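Local atomic coordinates of uncharacterized protein (Pediococcus pentosaceus, PDB entry 3QKB), a protein that is of unknown function but belongs to the DUF74 family of putative heavy-metal-binding domains and assembles as five copies. Residues K34-A46 with Q58-K70. Residues are numbered along the deposited sequence; the frame is centred on the assembly and turned at random.
Sequences KDVVEATSSLMLA and QLFDEAKQKLKKK
Lys70 and Lys66, one helical turn apart, reach from helix 58-70 to the outer edge of strand 34-44. Lys70 NZ donates to Glu38 O over 3.0 Å, almost straight in line with the carbonyl (176°), and Lys66 NZ donates a hydrogen bond to Thr40 O at 3.2 Å. Lysine suits both places because its long methylene chain can run beside the strand before the ammonium group binds; that of Lys70 is extended beyond CG, whereas Lys66 bends at its last torsion (chi4 -146°). Were Lys66 shortened to an alanine, Thr40 O would probably lose this donor and the strand edge the methylenes lying along it. The small hydroxyl of Ser41 lies close enough to the helix to give a hydrogen bond to Leu59 O (2.9 Å), approaching on the face of that carbonyl plane opposite Ala63 N, so the oxygen serves two donors.

Ala39, merely a methyl, lets the backbones come within 5.6 Å at the CA atoms of Ala39 and Ala63, and its CB rests on Lys66 CB. Leu67 CD2 fits against Ala39 CB at 3.7 Å and also touches Val37 CG2. Toward the C-terminal end of the strand, Leu43 CD2 meets Leu59 CD2 and the amide of Gln58.

Helix segment 58-70 runs roughly antiparallel to strand 34-44 (148° between their directions), on one face of the sheet, Leu59 also packing on strand 94-109 and Leu67 on strand 78-91. It forms the connection of a split beta-alpha-beta crossover, strand 94-109 lying between parallel strands 31-44 and 78-91. On the sheet's other face, Glu38 makes a salt bridge to Lys64 and a hydrogen bond to Tyr84, both of the second subunit, while Thr40 bonds to His101 of strand 94-109.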
ATOM      1  N   LYS A  34      19.888 -10.588  -1.307  1.00 73.98           N
ATOM      2  CA  LYS A  34      20.887  -9.845  -0.535  1.00 74.57           C
ATOM      3  C   LYS A  34      20.252  -9.180   0.689  1.00 71.82           C
ATOM      4  O   LYS A  34      20.561  -9.561   1.810  1.00 73.21           O
ATOM      5  CB  LYS A  34      21.628  -8.822  -1.414  1.00 75.42           C
ATOM      6  CG  LYS A  34      22.577  -9.468  -2.444  1.00 78.40           C
ATOM      7  CD  LYS A  34      23.888  -9.941  -1.784  1.00 82.54           C
ATOM      8  CE  LYS A  34      24.796 -10.706  -2.744  1.00 85.48           C
ATOM      9  NZ  LYS A  34      26.207 -10.682  -2.276  1.00 87.96           N
ATOM     10  N   ASP A  35      19.356  -8.214   0.473  1.00 67.90           N
ATOM     11  CA  ASP A  35      18.666  -7.508   1.584  1.00 65.30           C
ATOM     12  C   ASP A  35      17.495  -6.686   1.057  1.00 61.25           C
ATOM     13  O   ASP A  35      17.419  -6.421  -0.144  1.00 60.89           O
ATOM     14  CB  ASP A  35      19.645  -6.561   2.321  1.00 66.82           C
ATOM     15  CG  ASP A  35      19.284  -6.332   3.812  1.00 66.97           C
ATOM     16  OD1 ASP A  35      18.135  -6.565   4.248  1.00 65.41           O
ATOM     17  OD2 ASP A  35      20.177  -5.888   4.549  1.00 70.06           O
ATOM     18  N   VAL A  36      16.592  -6.288   1.959  1.00 58.33           N
ATOM     19  CA  VAL A  36      15.592  -5.241   1.669  1.00 54.94           C
ATOM     20  C   VAL A  36      16.215  -3.877   1.902  1.00 54.31           C
ATOM     21  O   VAL A  36      16.925  -3.693   2.880  1.00 56.12           O
ATOM     22  CB  VAL A  36      14.345  -5.366   2.556  1.00 53.47           C
ATOM     23  CG1 VAL A  36      13.422  -4.200   2.331  1.00 50.79           C
ATOM     24  CG2 VAL A  36      13.629  -6.675   2.280  1.00 53.28           C
ATOM     25  N   VAL A  37      15.958  -2.935   0.999  1.00 52.24           N
ATOM     26  CA  VAL A  37      16.503  -1.575   1.092  1.00 51.66           C
ATOM     27  C   VAL A  37      15.397  -0.564   0.970  1.00 49.11           C
ATOM     28  O   VAL A  37      14.377  -0.832   0.378  1.00 47.45           O
ATOM     29  CB  VAL A  37      17.551  -1.278  -0.002  1.00 53.30           C
ATOM     30  CG1 VAL A  37      18.822  -2.088   0.238  1.00 55.45           C
ATOM     31  CG2 VAL A  37      16.966  -1.529  -1.393  1.00 51.77           C
ATOM     32  N   GLU A  38      15.631   0.610   1.547  1.00 48.97           N
ATOM     33  CA  GLU A  38      14.672   1.717   1.567  1.00 46.75           C
ATOM     34  C   GLU A  38      15.390   3.057   1.277  1.00 47.33           C
ATOM     35  O   GLU A  38      16.562   3.237   1.633  1.00 49.42           O
ATOM     36  CB  GLU A  38      13.973   1.825   2.922  1.00 45.59           C
ATOM     37  CG  GLU A  38      13.492   0.510   3.502  1.00 46.08           C
ATOM     38  CD  GLU A  38      14.549  -0.265   4.298  1.00 48.90           C
ATOM     39  OE1 GLU A  38      15.625   0.299   4.677  1.00 51.38           O
ATOM     40  OE2 GLU A  38      14.280  -1.457   4.548  1.00 49.29           O
ATOM     41  N   ALA A  39      14.666   3.981   0.658  1.00 45.29           N
ATOM     42  CA  ALA A  39      15.145   5.327   0.415  1.00 45.66           C
ATOM     43  C   ALA A  39      13.971   6.265   0.597  1.00 43.47           C
ATOM     44  O   ALA A  39      12.828   5.880   0.312  1.00 41.83           O
ATOM     45  CB  ALA A  39      15.704   5.441  -0.985  1.00 46.66           C
ATOM     46  N   THR A  40      14.249   7.459   1.128  1.00 43.31           N
ATOM     47  CA  THR A  40      13.271   8.536   1.231  1.00 41.49           C
ATOM     48  C   THR A  40      13.824   9.765   0.472  1.00 42.77           C
ATOM     49  O   THR A  40      15.032  10.057   0.526  1.00 45.52           O
ATOM     50  CB  THR A  40      12.980   8.896   2.720  1.00 41.14           C
ATOM     51  OG1 THR A  40      12.485   7.736   3.412  1.00 41.05           O
ATOM     52  CG2 THR A  40      11.976  10.030   2.835  1.00 38.28           C
ATOM     53  N   SER A  41      12.956  10.453  -0.253  1.00 41.57           N
ATOM     54  CA  SER A  41      13.301  11.748  -0.826  1.00 43.81           C
ATOM     55  C   SER A  41      12.154  12.699  -0.634  1.00 41.39           C
ATOM     56  O   SER A  41      11.012  12.285  -0.596  1.00 39.47           O
ATOM     57  CB  SER A  41      13.617  11.617  -2.312  1.00 45.57           C
ATOM     58  OG  SER A  41      12.551  10.953  -2.962  1.00 47.85           O
ATOM     59  N   SER A  42      12.488  13.977  -0.527  1.00 42.33           N
ATOM     60  CA  SER A  42      11.524  15.007  -0.213  1.00 41.66           C
ATOM     61  C   SER A  42      11.898  16.364  -0.811  1.00 43.65           C
ATOM     62  O   SER A  42      13.070  16.592  -1.190  1.00 46.07           O
ATOM     63  CB  SER A  42      11.374  15.138   1.307  1.00 41.25           C
ATOM     64  OG  SER A  42      12.531  15.722   1.897  1.00 43.40           O
ATOM     65  N   LEU A  43      10.901  17.244  -0.912  1.00 42.82           N
ATOM     66  CA  LEU A  43      11.139  18.625  -1.270  1.00 45.34           C
ATOM     67  C   LEU A  43      10.163  19.533  -0.585  1.00 44.88           C
ATOM     68  O   LEU A  43       9.126  19.097  -0.171  1.00 42.83           O
ATOM     69  CB  LEU A  43      11.090  18.821  -2.797  1.00 46.92           C
ATOM     70  CG  LEU A  43       9.781  18.581  -3.551  1.00 45.96           C
ATOM     71  CD1 LEU A  43       8.848  19.778  -3.433  1.00 46.37           C
ATOM     72  CD2 LEU A  43      10.096  18.278  -5.050  1.00 46.61           C
HETATM   73  N   MSE A  44      10.523  20.811  -0.493  1.00 47.55           N
HETATM   74  CA  MSE A  44       9.697  21.836   0.127  1.00 47.76           C
HETATM   75  C   MSE A  44       9.021  22.670  -0.963  1.00 49.48           C
HETATM   76  O   MSE A  44       9.703  23.192  -1.849  1.00 51.70           O
HETATM   77  CB  MSE A  44      10.559  22.747   1.018  1.00 49.77           C
HETATM   78  CG  MSE A  44       9.772  23.722   1.884  1.00 49.40           C
HETATM   79 SE   MSE A  44      10.904  25.023   2.757  0.75 48.85          SE
HETATM   80  CE  MSE A  44      10.785  24.358   4.539  1.00 50.58           C
ATOM     81  N   LEU A  45       7.690  22.814  -0.863  1.00 48.89           N
ATOM     82  CA  LEU A  45       6.899  23.622  -1.792  1.00 50.96           C
ATOM     83  C   LEU A  45       6.964  25.107  -1.429  1.00 54.50           C
ATOM     84  O   LEU A  45       6.927  25.458  -0.238  1.00 54.85           O
ATOM     85  CB  LEU A  45       5.449  23.181  -1.778  1.00 48.97           C
ATOM     86  CG  LEU A  45       5.126  21.767  -2.307  1.00 47.38           C
ATOM     87  CD1 LEU A  45       3.749  21.341  -1.865  1.00 45.24           C
ATOM     88  CD2 LEU A  45       5.265  21.705  -3.847  1.00 47.56           C
ATOM     89  N   ALA A  46       7.070  25.979  -2.452  1.00 58.07           N
ATOM     90  CA  ALA A  46       6.787  27.423  -2.279  1.00 61.28           C
ATOM     91  C   ALA A  46       5.295  27.597  -2.067  1.00 61.05           C
ATOM     92  O   ALA A  46       4.503  26.751  -2.507  1.00 59.28           O
ATOM     93  CB  ALA A  46       7.234  28.220  -3.482  1.00 64.59           C
ATOM     94  N   GLN A  58       9.893  14.076  -9.830  1.00 55.36           N
ATOM     95  CA  GLN A  58      11.299  14.188  -9.377  1.00 56.69           C
ATOM     96  C   GLN A  58      11.643  13.220  -8.273  1.00 53.42           C
ATOM     97  O   GLN A  58      12.715  12.616  -8.275  1.00 54.40           O
ATOM     98  CB  GLN A  58      11.590  15.567  -8.769  1.00 57.75           C
ATOM     99  CG  GLN A  58      11.323  16.773  -9.594  1.00 63.56           C
ATOM    100  CD  GLN A  58      11.266  17.997  -8.733  1.00 66.71           C
ATOM    101  OE1 GLN A  58      10.354  18.828  -8.865  1.00 70.29           O
ATOM    102  NE2 GLN A  58      12.225  18.113  -7.811  1.00 67.01           N
ATOM    103  N   LEU A  59      10.763  13.180  -7.273  1.00 50.41           N
ATOM    104  CA  LEU A  59      11.026  12.495  -6.028  1.00 48.13           C
ATOM    105  C   LEU A  59      11.034  10.986  -6.233  1.00 47.56           C
ATOM    106  O   LEU A  59      11.862  10.292  -5.656  1.00 47.18           O
ATOM    107  CB  LEU A  59       9.991  12.902  -4.965  1.00 45.69           C
ATOM    108  CG  LEU A  59       9.990  14.361  -4.500  1.00 46.12           C
ATOM    109  CD1 LEU A  59       8.832  14.590  -3.577  1.00 43.10           C
ATOM    110  CD2 LEU A  59      11.286  14.738  -3.805  1.00 47.21           C
ATOM    111  N   PHE A  60      10.127  10.482  -7.066  1.00 48.06           N
ATOM    112  CA  PHE A  60      10.155   9.071  -7.444  1.00 48.36           C
ATOM    113  C   PHE A  60      11.480   8.709  -8.127  1.00 51.79           C
ATOM    114  O   PHE A  60      12.066   7.684  -7.792  1.00 51.89           O
ATOM    115  CB  PHE A  60       8.993   8.703  -8.375  1.00 48.47           C
ATOM    116  CG  PHE A  60       7.645   8.700  -7.710  1.00 45.25           C
ATOM    117  CD1 PHE A  60       7.357   7.794  -6.700  1.00 42.79           C
ATOM    118  CD2 PHE A  60       6.645   9.591  -8.115  1.00 45.37           C
ATOM    119  CE1 PHE A  60       6.101   7.790  -6.069  1.00 40.69           C
ATOM    120  CE2 PHE A  60       5.390   9.586  -7.499  1.00 43.33           C
ATOM    121  CZ  PHE A  60       5.119   8.679  -6.475  1.00 40.52           C
ATOM    122  N   ASP A  61      11.938   9.545  -9.073  1.00 55.37           N
ATOM    123  CA  ASP A  61      13.236   9.332  -9.744  1.00 59.03           C
ATOM    124  C   ASP A  61      14.377   9.300  -8.753  1.00 59.08           C
ATOM    125  O   ASP A  61      15.221   8.400  -8.811  1.00 59.73           O
ATOM    126  CB  ASP A  61      13.527  10.422 -10.794  1.00 62.89           C
ATOM    127  CG  ASP A  61      13.055  10.044 -12.204  1.00 67.66           C
ATOM    128  OD1 ASP A  61      12.101   9.236 -12.349  1.00 68.86           O
ATOM    129  OD2 ASP A  61      13.638  10.584 -13.182  1.00 74.11           O
ATOM    130  N   GLU A  62      14.390  10.280  -7.842  1.00 59.03           N
ATOM    131  CA  GLU A  62      15.431  10.387  -6.809  1.00 60.07           C
ATOM    132  C   GLU A  62      15.410   9.176  -5.889  1.00 57.61           C
ATOM    133  O   GLU A  62      16.450   8.619  -5.592  1.00 58.79           O
ATOM    134  CB  GLU A  62      15.269  11.685  -5.989  1.00 60.45           C
ATOM    135  CG  GLU A  62      16.490  12.061  -5.067  1.00 65.14           C
ATOM    136  CD  GLU A  62      16.180  13.242  -4.106  1.00 68.43           C
ATOM    137  OE1 GLU A  62      15.835  14.340  -4.618  1.00 72.65           O
ATOM    138  OE2 GLU A  62      16.270  13.061  -2.852  1.00 67.84           O
ATOM    139  N   ALA A  63      14.215   8.755  -5.474  1.00 54.82           N
ATOM    140  CA  ALA A  63      14.054   7.560  -4.632  1.00 52.68           C
ATOM    141  C   ALA A  63      14.611   6.313  -5.312  1.00 53.82           C
ATOM    142  O   ALA A  63      15.369   5.584  -4.702  1.00 54.25           O
ATOM    143  CB  ALA A  63      12.608   7.365  -4.266  1.00 49.70           C
ATOM    144  N   LYS A  64      14.285   6.114  -6.589  1.00 55.09           N
ATOM    145  CA  LYS A  64      14.852   5.007  -7.378  1.00 56.82           C
ATOM    146  C   LYS A  64      16.376   5.053  -7.452  1.00 59.62           C
ATOM    147  O   LYS A  64      17.010   4.035  -7.225  1.00 59.94           O
ATOM    148  CB  LYS A  64      14.284   4.972  -8.799  1.00 58.27           C
ATOM    149  CG  LYS A  64      12.881   4.459  -8.878  1.00 56.71           C
ATOM    150  CD  LYS A  64      12.412   4.248 -10.326  1.00 59.41           C
ATOM    151  CE  LYS A  64      12.122   5.548 -11.051  1.00 61.46           C
ATOM    152  NZ  LYS A  64      11.481   5.296 -12.380  1.00 64.23           N
ATOM    153  N   GLN A  65      16.959   6.220  -7.760  1.00 61.85           N
ATOM    154  CA  GLN A  65      18.430   6.325  -7.840  1.00 65.48           C
ATOM    155  C   GLN A  65      19.095   5.990  -6.505  1.00 64.71           C
ATOM    156  O   GLN A  65      20.116   5.326  -6.490  1.00 66.92           O
ATOM    157  CB  GLN A  65      18.913   7.717  -8.314  1.00 68.64           C
ATOM    158  CG  GLN A  65      18.729   8.028  -9.821  1.00 73.13           C
ATOM    159  CD  GLN A  65      19.417   7.013 -10.743  1.00 78.46           C
ATOM    160  OE1 GLN A  65      20.628   7.087 -10.997  1.00 81.95           O
ATOM    161  NE2 GLN A  65      18.637   6.047 -11.239  1.00 79.95           N
ATOM    162  N   LYS A  66      18.513   6.438  -5.394  1.00 62.48           N
ATOM    163  CA  LYS A  66      19.028   6.088  -4.069  1.00 62.05           C
ATOM    164  C   LYS A  66      18.974   4.584  -3.847  1.00 61.29           C
ATOM    165  O   LYS A  66      19.934   4.006  -3.364  1.00 62.50           O
ATOM    166  CB  LYS A  66      18.248   6.808  -2.958  1.00 59.91           C
ATOM    167  CG  LYS A  66      18.543   8.305  -2.815  1.00 61.11           C
ATOM    168  CD  LYS A  66      17.857   8.861  -1.553  1.00 59.70           C
ATOM    169  CE  LYS A  66      17.957  10.372  -1.430  1.00 60.78           C
ATOM    170  NZ  LYS A  66      18.076  10.789   0.005  1.00 60.58           N
ATOM    171  N   LEU A  67      17.844   3.963  -4.205  1.00 59.62           N
ATOM    172  CA  LEU A  67      17.654   2.514  -4.026  1.00 59.16           C
ATOM    173  C   LEU A  67      18.627   1.726  -4.884  1.00 62.44           C
ATOM    174  O   LEU A  67      19.230   0.781  -4.400  1.00 63.68           O
ATOM    175  CB  LEU A  67      16.207   2.080  -4.333  1.00 56.48           C
ATOM    176  CG  LEU A  67      15.100   2.451  -3.319  1.00 53.94           C
ATOM    177  CD1 LEU A  67      13.748   1.988  -3.843  1.00 50.72           C
ATOM    178  CD2 LEU A  67      15.342   1.884  -1.930  1.00 52.65           C
ATOM    179  N   LYS A  68      18.807   2.139  -6.139  1.00 64.92           N
ATOM    180  CA  LYS A  68      19.758   1.476  -7.057  1.00 68.34           C
ATOM    181  C   LYS A  68      21.183   1.533  -6.542  1.00 71.13           C
ATOM    182  O   LYS A  68      21.849   0.514  -6.512  1.00 72.17           O
ATOM    183  CB  LYS A  68      19.669   2.067  -8.467  1.00 70.27           C
ATOM    184  CG  LYS A  68      18.454   1.587  -9.256  1.00 69.46           C
ATOM    185  CD  LYS A  68      18.306   2.351 -10.563  1.00 72.81           C
ATOM    186  CE  LYS A  68      17.210   1.762 -11.446  1.00 72.77           C
ATOM    187  NZ  LYS A  68      17.286   2.242 -12.855  1.00 76.01           N
ATOM    188  N   LYS A  69      21.616   2.716  -6.088  1.00 72.43           N
ATOM    189  CA  LYS A  69      22.948   2.891  -5.473  1.00 75.65           C
ATOM    190  C   LYS A  69      23.144   1.981  -4.236  1.00 75.41           C
ATOM    191  O   LYS A  69      24.233   1.451  -4.047  1.00 78.49           O
ATOM    192  CB  LYS A  69      23.231   4.370  -5.121  1.00 76.02           C
ATOM    193  N   LYS A  70      22.088   1.769  -3.437  1.00 72.54           N
ATOM    194  CA  LYS A  70      22.152   0.820  -2.303  1.00 72.33           C
ATOM    195  C   LYS A  70      22.238  -0.624  -2.776  1.00 73.30           C
ATOM    196  O   LYS A  70      22.921  -1.430  -2.157  1.00 74.85           O
ATOM    197  CB  LYS A  70      20.960   0.993  -1.350  1.00 68.96           C
ATOM    198  CG  LYS A  70      21.051   2.237  -0.482  1.00 68.78           C
ATOM    199  CD  LYS A  70      19.981   2.278   0.625  1.00 65.90           C
ATOM    200  CE  LYS A  70      20.009   3.625   1.365  1.00 65.90           C
ATOM    201  NZ  LYS A  70      19.329   3.616   2.684  1.00 64.01           N
TER